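Local atomic coordinates of putative uncharacterized protein (Ustilago maydis, PDB entry 4GNX), a protein that probably serves as the smallest subunit of replication protein A, the heterotrimer that binds single-stranded DNA. Residues Pro4-Asn9 with Gln19-Val24; Asn9-Gly14 with Thr39-Asn44. One frame throughout, in Å; residues are numbered along the deposited sequence.

Contact 1 (Pro4-Asn9 with Gln19-Val24); sequences PTPLIN and QTVRIV
The methyl CG2 of Thr5, anti to the backbone N (OG1 chi1 -73°), reaches onto the edge of the neighbouring strand and lies 3.6 Å from CB of Arg22. The same methyl sits over one face of the Arg22 guanidinium, offset toward its rim, because the arginine chain leaves the strand extended, then bends at chi3 (-78°). The charged end of Arg22 is held by a hydrogen bond from NE to Thr64 and a salt bridge from NH1 to Glu60 of a neighbouring subunit. Leu7, on the same side of the sheet, crosses this chain obliquely, with CD1 4.0 Å from Arg22 CG, and its side chain also meets helix 93-104. The two backbones form a short parallel pairing, in which the N-terminal residues join strand 20-31 of the OB fold. Arg22 N donates to Pro6 O at 3.0 Å, somewhat bent, and Ile8 N donates to Arg22 O at 2.9 Å, nearly straight and along the C=O axis. On the opposite side, Ile8 crosses Val21 at about a right angle, its CG1 crowded between N and C (chi1 75°) and 4.1 Å from Val21 CB. Ile23 CD1 comes within 3.6 Å of Ile8 O.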
loop_
_atom_site.group_PDB
_atom_site.type_symbol
_atom_site.label_atom_id
_atom_site.label_comp_id
_atom_site.label_asym_id
_atom_site.label_seq_id
_atom_site.Cartn_x
_atom_site.Cartn_y
_atom_site.Cartn_z
ATOM N N PRO A 4 -19.562 -21.176 3.338
ATOM C CA PRO A 4 -18.653 -20.177 3.853
ATOM C C PRO A 4 -18.746 -20.112 5.363
ATOM O O PRO A 4 -19.818 -20.326 5.918
ATOM C CB PRO A 4 -19.173 -18.888 3.220
ATOM C CG PRO A 4 -19.680 -19.343 1.889
ATOM C CD PRO A 4 -20.275 -20.707 2.134
ATOM N N THR A 5 -17.610 -19.846 6.007
ATOM C CA THR A 5 -17.548 -19.647 7.439
ATOM C C THR A 5 -17.137 -18.206 7.763
ATOM O O THR A 5 -15.953 -17.919 7.862
ATOM C CB THR A 5 -16.595 -20.676 8.070
ATOM O OG1 THR A 5 -17.236 -21.948 8.051
ATOM C CG2 THR A 5 -16.294 -20.345 9.517
ATOM N N PRO A 6 -18.118 -17.291 7.935
ATOM C CA PRO A 6 -17.832 -15.885 8.246
ATOM C C PRO A 6 -16.743 -15.665 9.302
ATOM O O PRO A 6 -16.705 -16.374 10.318
ATOM C CB PRO A 6 -19.188 -15.350 8.771
ATOM C CG PRO A 6 -20.058 -16.542 8.938
ATOM C CD PRO A 6 -19.568 -17.542 7.937
ATOM N N LEU A 7 -15.886 -14.673 9.056
ATOM C CA LEU A 7 -14.921 -14.180 10.052
ATOM C C LEU A 7 -15.641 -13.136 10.826
ATOM O O LEU A 7 -16.006 -12.102 10.266
ATOM C CB LEU A 7 -13.730 -13.516 9.368
ATOM C CG LEU A 7 -12.466 -13.308 10.184
ATOM C CD1 LEU A 7 -11.875 -14.635 10.658
ATOM C CD2 LEU A 7 -11.463 -12.519 9.362
ATOM N N ILE A 8 -15.864 -13.374 12.107
ATOM C CA ILE A 8 -16.708 -12.451 12.844
ATOM C C ILE A 8 -16.058 -11.942 14.131
ATOM O O ILE A 8 -15.030 -12.463 14.570
ATOM C CB ILE A 8 -18.133 -13.043 13.077
ATOM C CG1 ILE A 8 -18.111 -14.111 14.163
ATOM C CG2 ILE A 8 -18.722 -13.579 11.773
ATOM C CD1 ILE A 8 -19.363 -14.119 14.996
ATOM N N ASN A 9 -16.634 -10.882 14.686
ATOM C CA ASN A 9 -16.280 -10.425 16.000
ATOM C C ASN A 9 -17.447 -10.733 16.939
ATOM O O ASN A 9 -18.432 -11.350 16.517
ATOM C CB ASN A 9 -15.881 -8.942 15.977
ATOM C CG ASN A 9 -16.964 -8.019 15.404
ATOM O OD1 ASN A 9 -16.639 -7.049 14.722
ATOM N ND2 ASN A 9 -18.236 -8.278 15.721
ATOM N N GLN A 19 -24.963 -21.488 13.693
ATOM C CA GLN A 19 -24.110 -21.567 12.518
ATOM C C GLN A 19 -22.645 -21.607 12.895
ATOM O O GLN A 19 -22.248 -21.184 13.985
ATOM C CB GLN A 19 -24.347 -20.385 11.594
ATOM C CG GLN A 19 -25.785 -20.157 11.202
ATOM C CD GLN A 19 -26.099 -20.822 9.899
ATOM O OE1 GLN A 19 -26.463 -22.009 9.856
ATOM N NE2 GLN A 19 -25.972 -20.062 8.813
ATOM N N THR A 20 -21.847 -22.124 11.977
ATOM C CA THR A 20 -20.439 -22.292 12.215
ATOM C C THR A 20 -19.739 -21.025 11.836
ATOM O O THR A 20 -19.838 -20.591 10.695
ATOM C CB THR A 20 -19.892 -23.432 11.370
ATOM O OG1 THR A 20 -20.450 -24.655 11.856
ATOM C CG2 THR A 20 -18.396 -23.492 11.491
ATOM N N VAL A 21 -19.047 -20.421 12.787
ATOM C CA VAL A 21 -18.290 -19.228 12.474
ATOM C C VAL A 21 -16.788 -19.408 12.693
ATOM O O VAL A 21 -16.308 -20.481 13.111
ATOM C CB VAL A 21 -18.772 -18.029 13.296
ATOM C CG1 VAL A 21 -20.244 -17.738 13.023
ATOM C CG2 VAL A 21 -18.496 -18.264 14.771
ATOM N N ARG A 22 -16.052 -18.341 12.420
ATOM C CA ARG A 22 -14.627 -18.316 12.647
ATOM C C ARG A 22 -14.333 -17.034 13.387
ATOM O O ARG A 22 -14.836 -15.984 13.012
ATOM C CB ARG A 22 -13.921 -18.333 11.312
ATOM C CG ARG A 22 -12.422 -18.490 11.410
ATOM C CD ARG A 22 -11.874 -19.098 10.118
ATOM N NE ARG A 22 -12.120 -20.538 10.072
ATOM C CZ ARG A 22 -11.963 -21.288 8.992
ATOM N NH1 ARG A 22 -11.559 -20.733 7.867
ATOM N NH2 ARG A 22 -12.219 -22.593 9.033
ATOM N N ILE A 23 -13.543 -17.108 14.450
ATOM C CA ILE A 23 -13.280 -15.922 15.281
ATOM C C ILE A 23 -11.861 -15.935 15.862
ATOM O O ILE A 23 -11.355 -17.001 16.260
ATOM C CB ILE A 23 -14.370 -15.718 16.367
ATOM C CG1 ILE A 23 -14.008 -14.575 17.293
ATOM C CG2 ILE A 23 -14.518 -16.936 17.244
ATOM C CD1 ILE A 23 -15.207 -13.848 17.868
ATOM N N VAL A 24 -11.234 -14.756 15.890
ATOM C CA VAL A 24 -9.863 -14.597 16.371
ATOM C C VAL A 24 -9.819 -13.750 17.630
ATOM O O VAL A 24 -10.496 -12.735 17.737
ATOM C CB VAL A 24 -8.956 -13.908 15.327
ATOM C CG1 VAL A 24 -7.517 -13.855 15.826
ATOM C CG2 VAL A 24 -8.989 -14.642 13.993
#

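Contact 2 (Asn9-Gly14 with Thr39-Asn44); sequences NSSMLG and TSDLGN
Asn9 lays its side-chain amide against the carboxylate of Asp41, the two planes stacked and 21° apart while the side chains as a whole cross at about a right angle. The torsion that sets the amide there places CG in the crowded position between the backbone N and the carbonyl carbon, and of the two carboxylate oxygens CG lies nearer OD2. The overlap begins at the stems, where Asn9 CB lies 3.4 Å from Asp41 CB. Close to the same stem, the methyl CG2 of Thr39, anti to its own backbone N, packs 3.6 Å from Asn9 CA. Ser10, the next residue, bonds to OD1 of the carboxylate: its OG, likewise between N and C (chi1 56°), donates to Asp41 OD1 at 2.5 Å, which receives it on its anti lone pair, away from OD2. The same hydroxyl comes 3.4 Å from Gly43 CA. Ser11 brings CB alongside Asp41 OD1, and its backbone N lies 3.1 Å from that oxygen.

Asp41 is presented by a type I beta turn from Thr39 to Leu42, in the connection between strands 34-39 and 44-48 of the OB fold. Gly43 O closes this loop by accepting from both Thr39 N and Thr39 OG1, the hydroxyl approaching at 2.9 Å from above the carbonyl plane. Next to Asp41, Ser40 turns its hydroxyl to Glu97 of helix 93-104, so the loop is tied to the helix as well as to residues 9-14. The one bond assigned to the carboxylate comes from the Ser10 hydroxyl to OD1, which would be consistent with a charged Asp41.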
loop_
_atom_site.group_PDB
_atom_site.type_symbol
_atom_site.label_atom_id
_atom_site.label_comp_id
_atom_site.label_asym_id
_atom_site.label_seq_id
_atom_site.Cartn_x
_atom_site.Cartn_y
_atom_site.Cartn_z
ATOM N N ASN A 9 -16.634 -10.882 14.686
ATOM C CA ASN A 9 -16.280 -10.425 16.000
ATOM C C ASN A 9 -17.447 -10.733 16.939
ATOM O O ASN A 9 -18.432 -11.350 16.517
ATOM C CB ASN A 9 -15.881 -8.942 15.977
ATOM C CG ASN A 9 -16.964 -8.019 15.404
ATOM O OD1 ASN A 9 -16.639 -7.049 14.722
ATOM N ND2 ASN A 9 -18.236 -8.278 15.721
ATOM N N SER A 10 -17.344 -10.322 18.201
ATOM C CA SER A 10 -18.309 -10.740 19.208
ATOM C C SER A 10 -19.718 -10.157 18.966
ATOM O O SER A 10 -20.732 -10.744 19.370
ATOM C CB SER A 10 -17.802 -10.387 20.608
ATOM O OG SER A 10 -17.504 -9.004 20.746
ATOM N N SER A 11 -19.782 -9.019 18.284
ATOM C CA SER A 11 -21.042 -8.338 18.120
ATOM C C SER A 11 -21.867 -8.974 17.017
ATOM O O SER A 11 -23.058 -8.749 16.927
ATOM C CB SER A 11 -20.818 -6.864 17.839
ATOM O OG SER A 11 -20.892 -6.648 16.453
ATOM N N MET A 12 -21.236 -9.781 16.188
ATOM C CA MET A 12 -21.935 -10.456 15.113
ATOM C C MET A 12 -22.505 -11.809 15.525
ATOM O O MET A 12 -23.216 -12.446 14.761
ATOM C CB MET A 12 -21.022 -10.608 13.907
ATOM C CG MET A 12 -20.657 -9.267 13.295
ATOM S SD MET A 12 -19.315 -9.278 12.085
ATOM C CE MET A 12 -20.012 -10.247 10.743
ATOM N N LEU A 13 -22.218 -12.250 16.740
ATOM C CA LEU A 13 -22.717 -13.548 17.188
ATOM C C LEU A 13 -24.212 -13.721 16.967
ATOM O O LEU A 13 -24.618 -14.710 16.378
ATOM C CB LEU A 13 -22.381 -13.803 18.654
ATOM C CG LEU A 13 -20.883 -13.910 18.935
ATOM C CD1 LEU A 13 -20.677 -13.841 20.426
ATOM C CD2 LEU A 13 -20.268 -15.179 18.378
ATOM N N GLY A 14 -25.015 -12.754 17.409
ATOM C CA GLY A 14 -26.463 -12.790 17.221
ATOM C C GLY A 14 -26.919 -13.175 15.823
ATOM O O GLY A 14 -27.931 -13.858 15.666
ATOM N N THR A 39 -11.919 -10.250 21.513
ATOM C CA THR A 39 -12.043 -10.072 20.074
ATOM C C THR A 39 -11.560 -8.697 19.611
ATOM O O THR A 39 -11.476 -7.781 20.418
ATOM C CB THR A 39 -13.500 -10.226 19.613
ATOM O OG1 THR A 39 -14.138 -11.230 20.379
ATOM C CG2 THR A 39 -13.511 -10.718 18.213
ATOM N N SER A 40 -11.257 -8.572 18.311
ATOM C CA SER A 40 -10.980 -7.291 17.658
ATOM C C SER A 40 -12.046 -6.268 17.988
ATOM O O SER A 40 -11.791 -5.073 18.052
ATOM C CB SER A 40 -10.931 -7.484 16.146
ATOM O OG SER A 40 -12.144 -8.028 15.652
ATOM N N ASP A 41 -13.252 -6.782 18.174
ATOM C CA ASP A 41 -14.419 -6.065 18.630
ATOM C C ASP A 41 -14.202 -5.358 19.963
ATOM O O ASP A 41 -14.935 -4.430 20.302
ATOM C CB ASP A 41 -15.507 -7.114 18.837
ATOM C CG ASP A 41 -16.884 -6.585 18.562
ATOM O OD1 ASP A 41 -17.801 -6.911 19.336
ATOM O OD2 ASP A 41 -17.061 -5.847 17.577
ATOM N N LEU A 42 -13.203 -5.819 20.712
ATOM C CA LEU A 42 -12.981 -5.488 22.132
ATOM C C LEU A 42 -13.920 -6.189 23.086
ATOM O O LEU A 42 -13.826 -6.007 24.296
ATOM C CB LEU A 42 -12.984 -3.992 22.406
ATOM C CG LEU A 42 -11.697 -3.274 22.007
ATOM C CD1 LEU A 42 -11.685 -1.881 22.616
ATOM C CD2 LEU A 42 -10.458 -4.063 22.413
ATOM N N GLY A 43 -14.807 -7.011 22.540
ATOM C CA GLY A 43 -15.715 -7.805 23.357
ATOM C C GLY A 43 -15.212 -9.202 23.651
ATOM O O GLY A 43 -14.476 -9.774 22.878
ATOM N N ASN A 44 -15.626 -9.748 24.788
ATOM C CA ASN A 44 -15.160 -11.053 25.234
ATOM C C ASN A 44 -16.163 -12.125 24.861
ATOM O O ASN A 44 -17.329 -11.813 24.640
ATOM C CB ASN A 44 -14.876 -11.030 26.736
ATOM C CG ASN A 44 -13.590 -10.276 27.091
ATOM O OD1 ASN A 44 -13.313 -10.044 28.254
ATOM N ND2 ASN A 44 -12.802 -9.903 26.089
#

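Overall arrangement
Asn9 belongs to both contacts: it ends the segment that pairs with strand 20-31 in contact 1 and begins the turn that meets the 39-44 loop in contact 2. The centres are about 11 Å apart, and their segments alternate along the chain. Apolar atoms join them. Ile23 CD1 packs 3.6 Å from Thr39 CG2, and Ile8 CD1 lies 3.7 Å from Leu13 CD2. Helix 93-104 touches Leu7 of contact 1 and Ser40 of contact 2, as well as the shared Asn9. Contact 1 also reaches a neighbouring subunit through Arg22, whereas contact 2 is touched by no other protein chain of the assembly.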